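Long-range contacts in DyP-type peroxidase (Pleurotus ostreatus PC15, PDB 6FSK), which probably uses heme b to reduce peroxide while oxidising dyes and other substrates, apparently including Mn(II) at a non-canonical site: residues A74-S80 / I132-V138; R352-G357 / L380-S386; G438-I442 / I454-D460. The protein carries 1 engineered substitution. All blocks are in the same frame, centred on the assembly; numbering follows the deposited sequence.

Contact 1 of 3, residues A74-S80 / I132-V138; sequences AVNVSFS and IHGVIFV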
loop_
_atom_site.group_PDB
_atom_site.type_symbol
_atom_site.label_atom_id
_atom_site.label_comp_id
_atom_site.label_asym_id
_atom_site.label_seq_id
_atom_site.Cartn_x
_atom_site.Cartn_y
_atom_site.Cartn_z
ATOM N N ALA A 74 -15.757 -9.128 -8.448
ATOM C CA ALA A 74 -15.852 -7.724 -8.776
ATOM C C ALA A 74 -14.645 -7.273 -9.549
ATOM O O ALA A 74 -13.533 -7.784 -9.325
ATOM C CB ALA A 74 -15.947 -6.912 -7.530
ATOM N N VAL A 75 -14.849 -6.277 -10.404
ATOM C CA VAL A 75 -13.776 -5.883 -11.320
ATOM C C VAL A 75 -13.588 -4.396 -11.337
ATOM O O VAL A 75 -14.582 -3.606 -11.289
ATOM C CB VAL A 75 -14.069 -6.372 -12.766
ATOM C CG1 VAL A 75 -15.315 -5.775 -13.299
ATOM C CG2 VAL A 75 -12.942 -6.056 -13.725
ATOM N N ASN A 76 -12.343 -3.964 -11.396
ATOM C CA ASN A 76 -11.979 -2.545 -11.563
ATOM C C ASN A 76 -10.895 -2.481 -12.662
ATOM O O ASN A 76 -10.345 -3.519 -13.135
ATOM C CB ASN A 76 -11.395 -1.910 -10.276
ATOM C CG ASN A 76 -12.435 -1.253 -9.359
ATOM O OD1 ASN A 76 -12.034 -0.456 -8.504
ATOM N ND2 ASN A 76 -13.738 -1.553 -9.524
ATOM N N VAL A 77 -10.565 -1.275 -13.118
ATOM C CA VAL A 77 -9.658 -1.049 -14.227
ATOM C C VAL A 77 -8.833 0.211 -14.006
ATOM O O VAL A 77 -9.377 1.207 -13.468
ATOM C CB VAL A 77 -10.362 -0.977 -15.627
ATOM C CG1 VAL A 77 -11.225 0.309 -15.740
ATOM C CG2 VAL A 77 -9.331 -1.010 -16.756
ATOM N N SER A 78 -7.555 0.257 -14.410
ATOM C CA SER A 78 -6.728 1.407 -14.167
ATOM C C SER A 78 -5.712 1.515 -15.289
ATOM O O SER A 78 -5.359 0.485 -15.870
ATOM C CB SER A 78 -6.117 1.282 -12.763
ATOM O OG SER A 78 -5.681 2.493 -12.189
ATOM N N PHE A 79 -5.322 2.725 -15.620
ATOM C CA PHE A 79 -4.496 2.970 -16.787
ATOM C C PHE A 79 -3.239 3.703 -16.458
ATOM O O PHE A 79 -3.233 4.713 -15.691
ATOM C CB PHE A 79 -5.274 3.825 -17.835
ATOM C CG PHE A 79 -6.405 3.117 -18.447
ATOM C CD1 PHE A 79 -6.206 2.335 -19.576
ATOM C CD2 PHE A 79 -7.640 3.157 -17.875
ATOM C CE1 PHE A 79 -7.245 1.616 -20.122
ATOM C CE2 PHE A 79 -8.724 2.460 -18.425
ATOM C CZ PHE A 79 -8.494 1.653 -19.544
ATOM N N SER A 80 -2.115 3.274 -17.073
ATOM C CA SER A 80 -0.882 3.976 -16.866
ATOM C C SER A 80 -0.730 5.177 -17.779
ATOM O O SER A 80 -1.487 5.355 -18.707
ATOM C CB SER A 80 0.311 3.030 -17.134
ATOM O OG SER A 80 0.372 2.765 -18.566
ATOM N N ILE A 132 3.559 -1.346 -19.862
ATOM C CA ILE A 132 2.227 -1.817 -19.449
ATOM C C ILE A 132 1.289 -0.633 -19.611
ATOM O O ILE A 132 1.588 0.457 -19.101
ATOM C CB ILE A 132 2.220 -2.317 -17.990
ATOM C CG1 ILE A 132 3.096 -3.570 -17.938
ATOM C CG2 ILE A 132 0.805 -2.534 -17.515
ATOM C CD1 ILE A 132 3.398 -4.053 -16.536
ATOM N N HIS A 133 0.158 -0.830 -20.281
ATOM C CA HIS A 133 -0.827 0.258 -20.547
ATOM C C HIS A 133 -1.972 0.331 -19.524
ATOM O O HIS A 133 -2.517 1.402 -19.340
ATOM C CB HIS A 133 -1.403 0.068 -21.945
ATOM C CG HIS A 133 -0.409 0.301 -23.015
ATOM N ND1 HIS A 133 -0.611 -0.149 -24.309
ATOM C CD2 HIS A 133 0.823 0.839 -22.997
ATOM C CE1 HIS A 133 0.435 0.183 -25.038
ATOM N NE2 HIS A 133 1.319 0.787 -24.279
ATOM N N GLY A 134 -2.299 -0.778 -18.872
ATOM C CA GLY A 134 -3.333 -0.827 -17.885
ATOM C C GLY A 134 -3.356 -2.106 -17.130
ATOM O O GLY A 134 -2.592 -3.040 -17.439
ATOM N N VAL A 135 -4.232 -2.163 -16.151
ATOM C CA VAL A 135 -4.529 -3.336 -15.379
ATOM C C VAL A 135 -6.022 -3.501 -15.231
ATOM O O VAL A 135 -6.706 -2.524 -14.930
ATOM C CB VAL A 135 -3.784 -3.315 -14.009
ATOM C CG1 VAL A 135 -4.134 -2.124 -13.093
ATOM C CG2 VAL A 135 -3.940 -4.608 -13.232
ATOM N N ILE A 136 -6.495 -4.678 -15.447
ATOM C CA ILE A 136 -7.833 -5.124 -15.119
ATOM C C ILE A 136 -7.657 -6.033 -13.897
ATOM O O ILE A 136 -6.844 -6.953 -13.952
ATOM C CB ILE A 136 -8.536 -5.876 -16.277
ATOM C CG1 ILE A 136 -8.871 -4.877 -17.372
ATOM C CG2 ILE A 136 -9.782 -6.583 -15.777
ATOM C CD1 ILE A 136 -9.029 -5.557 -18.692
ATOM N N PHE A 137 -8.390 -5.780 -12.816
ATOM C CA PHE A 137 -8.267 -6.624 -11.659
ATOM C C PHE A 137 -9.596 -7.105 -11.116
ATOM O O PHE A 137 -10.589 -6.395 -11.210
ATOM C CB PHE A 137 -7.369 -6.077 -10.585
ATOM C CG PHE A 137 -7.763 -4.697 -10.104
ATOM C CD1 PHE A 137 -7.375 -3.599 -10.860
ATOM C CD2 PHE A 137 -8.341 -4.507 -8.809
ATOM C CE1 PHE A 137 -7.635 -2.290 -10.382
ATOM C CE2 PHE A 137 -8.581 -3.204 -8.352
ATOM C CZ PHE A 137 -8.226 -2.142 -9.121
ATOM N N VAL A 138 -9.580 -8.342 -10.674
ATOM C CA VAL A 138 -10.799 -9.073 -10.340
ATOM C C VAL A 138 -10.581 -9.706 -8.962
ATOM O O VAL A 138 -9.646 -10.430 -8.724
ATOM C CB VAL A 138 -11.112 -10.129 -11.429
ATOM C CG1 VAL A 138 -12.361 -10.862 -11.067
ATOM C CG2 VAL A 138 -11.285 -9.501 -12.784
#
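A classic beta bulge marks one end of this strand pair: His-133 and Gly-134 both face Phe-26 of the neighbouring strand 20-28. On the other side of the bulge the chain still serves 74-80, because His-133 O accepts from Ser-80 N at 3.0 Å. Ser-80 OG donates to Ile-132 O at 2.7 Å and, from the N-cap position, also caps Gly-83 N at the start of helix 81-86. The missing side chain of Gly-134 matters here, since a CB would lie 3.0 Å from Ser-78 O and crowd the Phe-79 ring. Beyond the bulge the pairing is regular and antiparallel, the axes 4.7 Å apart at 169°. Asn-76 N to Phe-137 O and Phe-137 N to Asn-76 O, both 3.0 Å, form one hydrogen-bonded pair, and Ser-78 with Val-135 forms the next. On one face Phe-137 leans across the strand, so that Asn-76 CB sits over its ring in a CH-pi contact, with CB to CZ at 3.4 Å. On the opposite face Val-75 CG2 meets Ile-136 CG2 at 3.8 Å and Val-138 CG2 at 3.9 Å. In the ferredoxin-like N-terminal half, these are the second and third strands of the 4-1-3-2 order. They lie between strands 20-28 and 462-472, while Phe-34 and Phe-41 of helix 31-41 pack against the face of Val-75, Val-77, Phe-79 and Ile-136.

Contact 2 of 3, residues R352-G357 / L380-S386; sequences RIIRRG and LLFVCYS. With HEM (protoporphyrin IX containing Fe), chain C.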
loop_
_atom_site.group_PDB
_atom_site.type_symbol
_atom_site.label_atom_id
_atom_site.label_comp_id
_atom_site.label_asym_id
_atom_site.label_seq_id
_atom_site.Cartn_x
_atom_site.Cartn_y
_atom_site.Cartn_z
ATOM N N ARG A 352 -1.584 11.045 3.086
ATOM C CA ARG A 352 -2.356 9.869 3.450
ATOM C C ARG A 352 -2.626 9.030 2.218
ATOM O O ARG A 352 -2.776 9.545 1.101
ATOM C CB ARG A 352 -3.689 10.253 4.146
ATOM C CG ARG A 352 -3.437 11.093 5.381
ATOM C CD ARG A 352 -2.599 10.483 6.438
ATOM N NE ARG A 352 -3.101 9.181 6.925
ATOM C CZ ARG A 352 -4.009 9.006 7.837
ATOM N NH1 ARG A 352 -4.679 10.064 8.392
ATOM N NH2 ARG A 352 -4.357 7.786 8.172
ATOM N N ILE A 353 -2.725 7.714 2.451
ATOM C CA ILE A 353 -3.035 6.749 1.413
ATOM C C ILE A 353 -3.982 5.732 1.914
ATOM O O ILE A 353 -4.024 5.423 3.115
ATOM C CB ILE A 353 -1.732 6.038 0.873
ATOM C CG1 ILE A 353 -1.012 5.262 2.017
ATOM C CG2 ILE A 353 -0.810 7.010 0.201
ATOM C CD1 ILE A 353 0.142 4.423 1.501
ATOM N N ILE A 354 -4.792 5.189 0.969
ATOM C CA ILE A 354 -5.659 4.103 1.300
ATOM C C ILE A 354 -5.024 2.862 0.707
ATOM O O ILE A 354 -4.856 2.778 -0.488
ATOM C CB ILE A 354 -7.100 4.280 0.758
ATOM C CG1 ILE A 354 -7.795 5.426 1.497
ATOM C CG2 ILE A 354 -7.860 2.998 0.875
ATOM C CD1 ILE A 354 -9.122 5.771 0.844
ATOM N N ARG A 355 -4.761 1.856 1.551
ATOM C CA ARG A 355 -4.108 0.599 1.086
ATOM C C ARG A 355 -5.088 -0.516 0.875
ATOM O O ARG A 355 -6.060 -0.697 1.648
ATOM C CB ARG A 355 -3.088 0.144 2.103
ATOM C CG ARG A 355 -1.930 1.069 2.221
ATOM C CD ARG A 355 -1.079 0.824 3.468
ATOM N NE ARG A 355 -1.849 1.062 4.699
ATOM C CZ ARG A 355 -1.971 0.156 5.664
ATOM N NH1 ARG A 355 -1.336 -1.026 5.629
ATOM N NH2 ARG A 355 -2.737 0.429 6.673
ATOM N N ARG A 356 -4.895 -1.283 -0.195
ATOM C CA ARG A 356 -5.767 -2.406 -0.533
ATOM C C ARG A 356 -4.864 -3.659 -0.792
ATOM O O ARG A 356 -5.137 -4.370 -1.765
ATOM C CB ARG A 356 -6.654 -2.126 -1.733
ATOM C CG ARG A 356 -7.510 -0.925 -1.622
ATOM C CD ARG A 356 -8.637 -1.094 -0.612
ATOM N NE ARG A 356 -9.503 0.053 -0.593
ATOM C CZ ARG A 356 -10.127 0.569 0.468
ATOM N NH1 ARG A 356 -9.986 0.074 1.658
ATOM N NH2 ARG A 356 -10.919 1.644 0.298
ATOM N N GLY A 357 -3.865 -3.893 0.036
ATOM C CA GLY A 357 -2.943 -5.052 -0.163
ATOM C C GLY A 357 -3.598 -6.384 -0.054
ATOM O O GLY A 357 -4.663 -6.568 0.608
ATOM N N LEU A 380 3.593 -9.423 -0.680
ATOM C CA LEU A 380 2.455 -8.520 -0.681
ATOM C C LEU A 380 2.286 -7.926 -2.079
ATOM O O LEU A 380 3.229 -7.392 -2.666
ATOM C CB LEU A 380 2.664 -7.405 0.352
ATOM C CG LEU A 380 1.526 -6.466 0.616
ATOM C CD1 LEU A 380 0.385 -7.182 1.294
ATOM C CD2 LEU A 380 2.024 -5.325 1.506
ATOM N N LEU A 381 1.076 -8.045 -2.610
ATOM C CA LEU A 381 0.665 -7.194 -3.761
ATOM C C LEU A 381 0.214 -5.872 -3.183
ATOM O O LEU A 381 -0.954 -5.740 -2.755
ATOM C CB LEU A 381 -0.391 -7.891 -4.524
ATOM C CG LEU A 381 -0.110 -9.305 -5.042
ATOM C CD1 LEU A 381 -1.286 -9.844 -5.864
ATOM C CD2 LEU A 381 1.220 -9.398 -5.758
ATOM N N PHE A 382 1.173 -4.971 -3.039
ATOM C CA PHE A 382 0.888 -3.671 -2.420
ATOM C C PHE A 382 0.120 -2.808 -3.426
ATOM O O PHE A 382 0.573 -2.609 -4.520
ATOM C CB PHE A 382 2.203 -2.971 -2.058
ATOM C CG PHE A 382 2.003 -1.616 -1.498
ATOM C CD1 PHE A 382 1.871 -1.409 -0.131
ATOM C CD2 PHE A 382 2.022 -0.545 -2.313
ATOM C CE1 PHE A 382 1.629 -0.117 0.374
ATOM C CE2 PHE A 382 1.871 0.754 -1.788
ATOM C CZ PHE A 382 1.665 0.939 -0.454
ATOM N N VAL A 383 -1.022 -2.306 -3.007
ATOM C CA VAL A 383 -1.773 -1.364 -3.785
ATOM C C VAL A 383 -2.193 -0.194 -2.893
ATOM O O VAL A 383 -2.656 -0.446 -1.767
ATOM C CB VAL A 383 -3.037 -1.987 -4.416
ATOM C CG1 VAL A 383 -3.997 -0.923 -4.938
ATOM C CG2 VAL A 383 -2.621 -2.916 -5.528
ATOM N N CYS A 384 -1.996 1.031 -3.279
ATOM C CA CYS A 384 -2.535 2.180 -2.489
ATOM C C CYS A 384 -3.080 3.221 -3.452
ATOM O O CYS A 384 -2.616 3.338 -4.600
ATOM C CB CYS A 384 -1.495 2.779 -1.531
ATOM S SG CYS A 384 -0.196 3.729 -2.305
ATOM N N TYR A 385 -3.999 3.996 -2.949
ATOM C CA TYR A 385 -4.669 5.066 -3.620
ATOM C C TYR A 385 -4.510 6.397 -2.949
ATOM O O TYR A 385 -4.590 6.481 -1.687
ATOM C CB TYR A 385 -6.172 4.832 -3.714
ATOM C CG TYR A 385 -6.599 3.622 -4.493
ATOM C CD1 TYR A 385 -6.731 3.667 -5.874
ATOM C CD2 TYR A 385 -6.841 2.405 -3.876
ATOM C CE1 TYR A 385 -7.107 2.534 -6.621
ATOM C CE2 TYR A 385 -7.177 1.280 -4.599
ATOM C CZ TYR A 385 -7.343 1.361 -5.995
ATOM O OH TYR A 385 -7.707 0.258 -6.711
ATOM N N SER A 386 -4.388 7.423 -3.748
ATOM C CA SER A 386 -4.535 8.808 -3.302
ATOM C C SER A 386 -4.655 9.691 -4.545
ATOM O O SER A 386 -4.517 9.215 -5.671
ATOM C CB SER A 386 -3.455 9.345 -2.396
ATOM O OG SER A 386 -2.315 9.794 -3.114
HETATM C CHA HEM C . 0.917 0.038 8.016
HETATM C CHB HEM C . 3.235 -4.006 6.784
HETATM C CHC HEM C . 4.612 -1.890 2.685
HETATM C CHD HEM C . 2.553 2.280 4.046
HETATM C C1A HEM C . 1.407 -1.268 8.071
HETATM C C2A HEM C . 1.176 -2.212 9.119
HETATM C C3A HEM C . 1.778 -3.355 8.760
HETATM C C4A HEM C . 2.450 -3.089 7.524
HETATM C CMA HEM C . 1.866 -4.607 9.563
HETATM C CAA HEM C . 0.413 -1.923 10.402
HETATM C CBA HEM C . -1.075 -2.247 10.428
HETATM C CGA HEM C . -1.892 -1.325 9.562
HETATM O O1A HEM C . -2.136 -0.175 9.935
HETATM O O2A HEM C . -2.331 -1.779 8.476
HETATM C C1B HEM C . 3.844 -3.814 5.541
HETATM C C2B HEM C . 4.537 -4.767 4.801
HETATM C C3B HEM C . 4.918 -4.224 3.614
HETATM C C4B HEM C . 4.435 -2.836 3.676
HETATM C CMB HEM C . 4.861 -6.170 5.249
HETATM C CAB HEM C . 5.682 -4.732 2.454
HETATM C CBB HEM C . 5.804 -6.013 2.180
HETATM C C1C HEM C . 4.287 -0.569 2.672
HETATM C C2C HEM C . 4.584 0.415 1.720
HETATM C C3C HEM C . 4.040 1.610 2.090
HETATM C C4C HEM C . 3.306 1.347 3.305
HETATM C CMC HEM C . 5.368 0.147 0.463
HETATM C CAC HEM C . 4.112 2.981 1.515
HETATM C CBC HEM C . 5.141 3.425 0.765
HETATM C C1D HEM C . 1.882 1.958 5.228
HETATM C C2D HEM C . 0.958 2.951 5.859
HETATM C C3D HEM C . 0.465 2.275 6.967
HETATM C C4D HEM C . 1.143 0.990 6.991
HETATM C CMD HEM C . 0.598 4.306 5.398
HETATM C CAD HEM C . -0.479 2.806 8.040
HETATM C CBD HEM C . 0.223 3.569 9.118
HETATM C CGD HEM C . -0.754 4.188 10.087
HETATM O O1D HEM C . -0.490 3.942 11.290
HETATM O O2D HEM C . -1.745 4.761 9.683
HETATM N NA HEM C . 2.294 -1.769 7.116
HETATM N NB HEM C . 3.857 -2.623 4.893
HETATM N NC HEM C . 3.593 0.072 3.728
HETATM N ND HEM C . 2.006 0.861 5.977
HETATM FE FE HEM C . 2.993 -0.838 5.481
HETATM O O HOH W 1 -1.538 11.100 -0.745
HETATM O O HOH W 2 -3.589 -5.693 -3.660
#
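The heme pocket is walled here by an edge strand and its neighbour. Arg-355 reaches out of the sheet to one propionate, NH1 and NH2 donating to HEM O2A at 3.1 and 2.9 Å, and also forms a salt bridge with Asp-191 of the GXXDG motif. Phe-382 lays a ring face over HEM CMC, with CE1 3.3 Å from HEM C2C. Beside it, Ile-353, which also lines the pocket (CG1 to HEM CMD 3.9 Å), touches Cys-384 CB with its CD1 at 3.8 Å and lies at the edge of the Phe-382 ring. The backbones pair through Ile-354 N to Tyr-385 O (3.0 Å), Tyr-385 N to Ile-354 O (2.9 Å) and Arg-356 N to Val-383 O (2.9 Å). Further on, a water bridges Arg-356 O and Leu-381 O, 2.8 Å from each. On the face turned from the heme, Arg-356 CG meets the Tyr-385 ring edge, and both side chains bond to Asp-11. An arginine and a phenylalanine projecting from the C-terminal ferredoxin-like sheet over the distal heme face are characteristic of DyP-type peroxidases.

Contact 3 of 3, residues G438-I442 / I454-D460; sequences GIRQI and ITLPDQD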
loop_
_atom_site.group_PDB
_atom_site.type_symbol
_atom_site.label_atom_id
_atom_site.label_comp_id
_atom_site.label_asym_id
_atom_site.label_seq_id
_atom_site.Cartn_x
_atom_site.Cartn_y
_atom_site.Cartn_z
ATOM N N GLY A 438 23.501 0.003 -0.368
ATOM C CA GLY A 438 24.477 0.004 0.754
ATOM C C GLY A 438 23.924 -0.294 2.129
ATOM O O GLY A 438 22.777 -0.695 2.254
ATOM N N ILE A 439 24.678 0.050 3.167
ATOM C CA ILE A 439 24.422 -0.382 4.523
ATOM C C ILE A 439 23.236 0.429 5.067
ATOM O O ILE A 439 23.276 1.671 4.976
ATOM C CB ILE A 439 25.631 0.067 5.419
ATOM C CG1 ILE A 439 26.894 -0.699 5.010
ATOM C CG2 ILE A 439 25.337 -0.215 6.885
ATOM C CD1 ILE A 439 26.646 -2.217 5.007
ATOM N N ARG A 440 22.185 -0.261 5.551
ATOM C CA ARG A 440 21.108 0.373 6.328
ATOM C C ARG A 440 21.161 0.032 7.812
ATOM O O ARG A 440 21.572 -1.097 8.197
ATOM C CB ARG A 440 19.772 -0.085 5.761
ATOM C CG ARG A 440 19.475 0.406 4.387
ATOM C CD ARG A 440 18.140 -0.060 3.774
ATOM N NE ARG A 440 18.147 -1.497 3.804
ATOM C CZ ARG A 440 17.267 -2.246 4.433
ATOM N NH1 ARG A 440 16.104 -1.764 4.854
ATOM N NH2 ARG A 440 17.528 -3.540 4.567
ATOM N N GLN A 441 20.814 0.966 8.656
ATOM C CA GLN A 441 20.810 0.819 10.129
ATOM C C GLN A 441 19.481 1.375 10.635
ATOM O O GLN A 441 18.817 2.213 9.958
ATOM C CB GLN A 441 21.938 1.724 10.717
ATOM C CG GLN A 441 23.235 1.005 10.514
ATOM C CD GLN A 441 24.595 1.634 10.822
ATOM O OE1 GLN A 441 24.825 2.511 11.680
ATOM N NE2 GLN A 441 25.544 1.050 10.175
ATOM N N ILE A 442 19.109 0.897 11.825
ATOM C CA ILE A 442 17.979 1.340 12.563
ATOM C C ILE A 442 18.349 1.560 14.007
ATOM O O ILE A 442 18.956 0.675 14.608
ATOM C CB ILE A 442 16.710 0.496 12.365
ATOM C CG1 ILE A 442 15.558 1.139 13.133
ATOM C CG2 ILE A 442 16.931 -0.954 12.775
ATOM C CD1 ILE A 442 14.194 0.568 12.780
ATOM N N ILE A 454 21.211 -1.045 15.103
ATOM C CA ILE A 454 21.430 -2.364 14.527
ATOM C C ILE A 454 21.661 -2.106 13.067
ATOM O O ILE A 454 20.875 -1.443 12.374
ATOM C CB ILE A 454 20.211 -3.292 14.683
ATOM C CG1 ILE A 454 19.893 -3.516 16.154
ATOM C CG2 ILE A 454 20.500 -4.640 13.963
ATOM C CD1 ILE A 454 18.588 -4.200 16.464
ATOM N N THR A 455 22.717 -2.743 12.556
ATOM C CA THR A 455 23.036 -2.703 11.197
ATOM C C THR A 455 22.292 -3.835 10.497
ATOM O O THR A 455 22.466 -5.000 10.866
ATOM C CB THR A 455 24.564 -2.778 10.922
ATOM O OG1 THR A 455 25.202 -1.637 11.562
ATOM C CG2 THR A 455 24.814 -2.660 9.508
ATOM N N LEU A 456 21.413 -3.536 9.524
ATOM C CA LEU A 456 20.594 -4.576 8.954
ATOM C C LEU A 456 21.358 -5.523 8.061
ATOM O O LEU A 456 22.336 -5.140 7.415
ATOM C CB LEU A 456 19.387 -3.966 8.227
ATOM C CG LEU A 456 18.490 -3.068 9.097
ATOM C CD1 LEU A 456 17.457 -2.344 8.219
ATOM C CD2 LEU A 456 17.771 -3.908 10.137
ATOM N N PRO A 457 20.907 -6.760 7.935
ATOM C CA PRO A 457 21.572 -7.694 7.047
ATOM C C PRO A 457 21.527 -7.209 5.618
ATOM O O PRO A 457 20.557 -6.553 5.235
ATOM C CB PRO A 457 20.725 -8.992 7.178
ATOM C CG PRO A 457 19.781 -8.779 8.266
ATOM C CD PRO A 457 19.765 -7.336 8.665
ATOM N N ASP A 458 22.501 -7.551 4.793
ATOM C CA ASP A 458 22.577 -6.956 3.484
ATOM C C ASP A 458 21.399 -7.347 2.575
ATOM O O ASP A 458 20.953 -6.532 1.759
ATOM C CB ASP A 458 23.895 -7.278 2.820
ATOM C CG ASP A 458 25.041 -6.432 3.408
ATOM O OD1 ASP A 458 24.863 -5.725 4.506
ATOM O OD2 ASP A 458 26.059 -6.452 2.692
ATOM N N GLN A 459 20.892 -8.546 2.795
ATOM C CA GLN A 459 19.589 -8.916 2.143
ATOM C C GLN A 459 18.409 -8.189 2.842
ATOM O O GLN A 459 18.014 -8.508 3.947
ATOM C CB GLN A 459 19.398 -10.404 2.163
ATOM C CG GLN A 459 18.052 -10.957 1.623
ATOM C CD GLN A 459 17.857 -10.627 0.187
ATOM O OE1 GLN A 459 18.623 -11.112 -0.700
ATOM N NE2 GLN A 459 16.927 -9.727 -0.089
ATOM N N ASP A 460 17.824 -7.261 2.095
ATOM C CA ASP A 460 16.646 -6.551 2.509
ATOM C C ASP A 460 15.498 -7.573 2.698
ATOM O O ASP A 460 15.380 -8.524 1.989
ATOM C CB ASP A 460 16.166 -5.498 1.485
ATOM C CG ASP A 460 17.115 -4.256 1.358
ATOM O OD1 ASP A 460 18.318 -4.397 1.526
ATOM O OD2 ASP A 460 16.650 -3.141 1.002
HETATM O O HOH W 3 20.409 -1.911 1.625
HETATM O O HOH W 4 22.521 -3.142 5.477
HETATM O O HOH W 5 20.272 -4.111 4.063
#
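Backbone hydrogen bonds knit the base of a beta hairpin. Ile-442 and Ile-454 bond in both directions, Ile-442 N to Ile-454 O at 3.0 Å and Ile-454 N to Ile-442 O at 2.9 Å, and Leu-456 N adds a bond to Arg-440 O at 2.8 Å. Beyond this the chains diverge and water fills the gap, one molecule joining Arg-440 N (2.9 Å) to Leu-456 O (2.8 Å), another joining Arg-440 NH2 (2.8 Å) to Pro-457 O (2.7 Å). The charged contact is a long salt bridge, Arg-440 NH2 to Asp-460 OD1 at 3.3 Å; the carboxylate lies over one guanidinium face and Leu-456 CD1 over the other. Apolar packing is slighter: Ile-442 CG2 meets Leu-456 CD2 at 4.0 Å, and Ile-439 CG2 meets Thr-455 CG2 at 3.6 Å on the outer surface. Inwards, Phe-255 of helix 249-258 packs on Ile-454, Leu-456 and Pro-457, Ile-442 rests on Ala-327, and the two-stranded hairpin 441-443/453-455 stands apart from the large sheet.

Contacts 1 and 2 show one principle used twice: each joins the second and third strands of a ferredoxin-like half, and both belong to the same eight-stranded antiparallel sheet. Their centres are 15 Å apart, and they touch where Phe-137 CZ packs 3.4 Å from Tyr-385 OH. Both are buried, yet contact 1 is structural packing between strands, whereas contact 2, whose centre lies about 3 Å from the centre of the chain, spends an arginine and a phenylalanine on the cofactor. Contact 3 belongs to a separate hairpin, its centre 35 Å from that of contact 1 and 25 Å from that of contact 2. It is partly exposed, and adds a salt bridge and bridging waters to its few backbone bonds.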